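Local coordinates for protein acyltransferase (Actinoplanes teichomyceticus, PDB 4Q38) that probably transfers long aliphatic acyl groups from acyl-CoA to the amino sugar of teicoplanin-type glycopeptide antibiotics, at residues L194-A199 against E226-A231. Residues are numbered along the deposited sequence; the frame is centred on the assembly and turned at random.
Sequences LQFSLA and ESLHRA
Over one face of the Phe196 ring sits the methyl of Ala231, a CH-pi contact with CB 3.8 Å from the ring centroid and only 10° off the normal. So small a residue suits the spot, because its single methyl centres on the flat face phenylalanine offers and the helix can come close. The CE2-CZ side of the ring meets the helix obliquely: CE2 lies 3.6 Å from Ser227 O and CZ 4.2 Å from Leu228 CA, while Leu228 CD2 adds a looser apolar touch to CZ. Two residues back on the strand, branched Leu194 can lay both CG and CD1 against Ser227 CB, each at 3.6 Å. Serine is apt here, its CB packing like an alanine while OG, anti to its own carbonyl carbon, accepts a nearly straight bond from Leu194 N (3.0 Å, 167°). The same OG is hydrogen-bonded to Leu191 O, so the buried hydroxyl ties Leu191 to Leu194 across the strand connection. Helix 221-238 thus packs on the sheet of the GNAT-like domain, segments 194-199 and 226-231 running roughly parallel, their axes 26° apart; Phe196 also touches Leu210 of strand 206-211 and Phe235 farther along the helix, and Leu194 reaches the CoA-binding Val212.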
ATOM      1  N   LEU A 194       7.073 -10.738   5.332  1.00 21.45           N
ATOM      2  CA  LEU A 194       6.070  -9.833   5.915  1.00 21.34           C
ATOM      3  C   LEU A 194       6.570  -8.403   6.029  1.00 21.77           C
ATOM      4  O   LEU A 194       7.775  -8.163   6.109  1.00 22.80           O
ATOM      5  CB  LEU A 194       5.706 -10.304   7.319  1.00 21.93           C
ATOM      6  CG  LEU A 194       5.301 -11.759   7.512  1.00 22.02           C
ATOM      7  CD1 LEU A 194       5.087 -11.968   8.998  1.00 23.35           C
ATOM      8  CD2 LEU A 194       4.040 -12.053   6.705  1.00 22.81           C
ATOM      9  N   GLN A 195       5.621  -7.467   6.064  1.00 21.77           N
ATOM     10  CA  GLN A 195       5.877  -6.077   6.401  1.00 21.16           C
ATOM     11  C   GLN A 195       5.351  -5.766   7.793  1.00 20.75           C
ATOM     12  O   GLN A 195       4.395  -6.392   8.263  1.00 20.24           O
ATOM     13  CB  GLN A 195       5.132  -5.155   5.443  1.00 21.41           C
ATOM     14  CG  GLN A 195       5.573  -5.213   3.993  1.00 21.83           C
ATOM     15  CD  GLN A 195       4.463  -4.735   3.087  1.00 22.52           C
ATOM     16  OE1 GLN A 195       3.290  -4.986   3.368  1.00 22.83           O
ATOM     17  NE2 GLN A 195       4.817  -4.036   2.007  1.00 21.57           N
ATOM     18  N   PHE A 196       5.975  -4.783   8.434  1.00 20.39           N
ATOM     19  CA  PHE A 196       5.542  -4.298   9.749  1.00 20.80           C
ATOM     20  C   PHE A 196       5.465  -2.786   9.747  1.00 20.48           C
ATOM     21  O   PHE A 196       6.390  -2.116   9.297  1.00 19.53           O
ATOM     22  CB  PHE A 196       6.513  -4.759  10.853  1.00 20.08           C
ATOM     23  CG  PHE A 196       6.568  -6.250  11.022  1.00 21.04           C
ATOM     24  CD1 PHE A 196       5.666  -6.905  11.848  1.00 20.65           C
ATOM     25  CD2 PHE A 196       7.503  -7.010  10.319  1.00 21.41           C
ATOM     26  CE1 PHE A 196       5.693  -8.294  11.984  1.00 21.34           C
ATOM     27  CE2 PHE A 196       7.542  -8.395  10.457  1.00 21.21           C
ATOM     28  CZ  PHE A 196       6.630  -9.040  11.280  1.00 21.12           C
ATOM     29  N   SER A 197       4.357  -2.257  10.262  1.00 20.84           N
ATOM     30  CA  SER A 197       4.193  -0.811  10.406  1.00 21.79           C
ATOM     31  C   SER A 197       4.204  -0.382  11.877  1.00 21.76           C
ATOM     32  O   SER A 197       3.654  -1.071  12.736  1.00 22.51           O
ATOM     33  CB  SER A 197       2.875  -0.359   9.778  1.00 20.88           C
ATOM     34  OG  SER A 197       1.809  -1.104  10.338  1.00 22.31           O
ATOM     35  N   LEU A 198       4.822   0.761  12.146  1.00 21.68           N
ATOM     36  CA  LEU A 198       4.691   1.422  13.444  1.00 23.36           C
ATOM     37  C   LEU A 198       3.226   1.793  13.607  1.00 22.57           C
ATOM     38  O   LEU A 198       2.632   2.405  12.730  1.00 23.37           O
ATOM     39  CB  LEU A 198       5.540   2.686  13.496  1.00 23.47           C
ATOM     40  CG  LEU A 198       7.058   2.548  13.378  1.00 24.67           C
ATOM     41  CD1 LEU A 198       7.671   3.893  13.019  1.00 25.69           C
ATOM     42  CD2 LEU A 198       7.629   2.039  14.687  1.00 24.10           C
ATOM     43  N   ALA A 199       2.633   1.379  14.717  1.00 23.53           N
ATOM     44  CA  ALA A 199       1.209   1.613  14.937  1.00 22.97           C
ATOM     45  C   ALA A 199       0.905   1.822  16.411  1.00 23.17           C
ATOM     46  O   ALA A 199       1.713   1.497  17.275  1.00 22.21           O
ATOM     47  CB  ALA A 199       0.395   0.445  14.392  1.00 22.34           C
ATOM     48  N   GLU A 226      10.526 -16.445  10.208  1.00 24.97           N
ATOM     49  CA  GLU A 226      11.721 -15.614  10.092  0.50 24.54           C
ATOM     50  C   GLU A 226      11.364 -14.141  10.199  1.00 24.47           C
ATOM     51  O   GLU A 226      12.018 -13.386  10.914  1.00 23.42           O
ATOM     52  CB  GLU A 226      12.465 -15.886   8.775  0.50 24.17           C
ATOM     53  CG  GLU A 226      13.357 -17.103   8.845  0.50 23.74           C
ATOM     54  CD  GLU A 226      14.367 -16.997   9.962  0.50 24.21           C
ATOM     55  OE1 GLU A 226      15.194 -16.050   9.935  0.50 23.92           O
ATOM     56  OE2 GLU A 226      14.328 -17.852  10.869  0.50 23.55           O
ATOM     57  N   SER A 227      10.316 -13.734   9.488  1.00 24.47           N
ATOM     58  CA  SER A 227       9.860 -12.352   9.560  1.00 24.67           C
ATOM     59  C   SER A 227       9.456 -11.964  10.975  1.00 24.09           C
ATOM     60  O   SER A 227       9.865 -10.914  11.454  1.00 23.53           O
ATOM     61  CB  SER A 227       8.676 -12.109   8.636  1.00 24.10           C
ATOM     62  OG  SER A 227       9.087 -11.853   7.322  1.00 25.47           O
ATOM     63  N   LEU A 228       8.641 -12.796  11.627  1.00 24.43           N
ATOM     64  CA  LEU A 228       8.261 -12.535  13.023  1.00 26.78           C
ATOM     65  C   LEU A 228       9.448 -12.364  13.957  1.00 26.36           C
ATOM     66  O   LEU A 228       9.422 -11.499  14.831  1.00 25.67           O
ATOM     67  CB  LEU A 228       7.339 -13.619  13.578  1.00 28.33           C
ATOM     68  CG  LEU A 228       5.839 -13.401  13.460  1.00 31.70           C
ATOM     69  CD1 LEU A 228       5.190 -14.591  14.138  1.00 33.38           C
ATOM     70  CD2 LEU A 228       5.394 -12.105  14.140  1.00 31.30           C
ATOM     71  N   HIS A 229      10.486 -13.186  13.780  1.00 25.16           N
ATOM     72  CA  HIS A 229      11.709 -13.052  14.574  1.00 25.33           C
ATOM     73  C   HIS A 229      12.484 -11.789  14.305  1.00 24.64           C
ATOM     74  O   HIS A 229      13.246 -11.336  15.153  1.00 23.20           O
ATOM     75  CB  HIS A 229      12.603 -14.284  14.404  1.00 28.40           C
ATOM     76  CG  HIS A 229      12.142 -15.461  15.225  1.00 30.98           C
ATOM     77  ND1 HIS A 229      11.070 -16.199  14.887  1.00 33.83           N
ATOM     78  CD2 HIS A 229      12.611 -15.976  16.425  1.00 32.46           C
ATOM     79  CE1 HIS A 229      10.874 -17.157  15.818  1.00 33.92           C
ATOM     80  NE2 HIS A 229      11.821 -17.020  16.754  1.00 34.45           N
ATOM     81  N   ARG A 230      12.308 -11.206  13.124  1.00 23.41           N
ATOM     82  CA  ARG A 230      13.035  -9.985  12.783  1.00 24.41           C
ATOM     83  C   ARG A 230      12.403  -8.721  13.396  1.00 24.27           C
ATOM     84  O   ARG A 230      13.070  -7.704  13.564  1.00 23.96           O
ATOM     85  CB  ARG A 230      13.118  -9.844  11.260  1.00 25.62           C
ATOM     86  CG  ARG A 230      14.097 -10.838  10.628  1.00 26.29           C
ATOM     87  CD  ARG A 230      14.103 -10.771   9.106  1.00 25.97           C
ATOM     88  NE  ARG A 230      14.497  -9.444   8.632  1.00 26.22           N
ATOM     89  CZ  ARG A 230      14.717  -9.124   7.357  1.00 26.59           C
ATOM     90  NH1 ARG A 230      14.616 -10.048   6.401  1.00 26.06           N
ATOM     91  NH2 ARG A 230      15.070  -7.878   7.047  1.00 25.44           N
ATOM     92  N   ALA A 231      11.123  -8.803  13.736  1.00 23.24           N
ATOM     93  CA  ALA A 231      10.345  -7.607  14.038  1.00 24.56           C
ATOM     94  C   ALA A 231      10.871  -6.854  15.263  1.00 24.75           C
ATOM     95  O   ALA A 231      11.277  -5.704  15.142  1.00 25.20           O
ATOM     96  CB  ALA A 231       8.866  -7.950  14.180  1.00 23.10           C
TER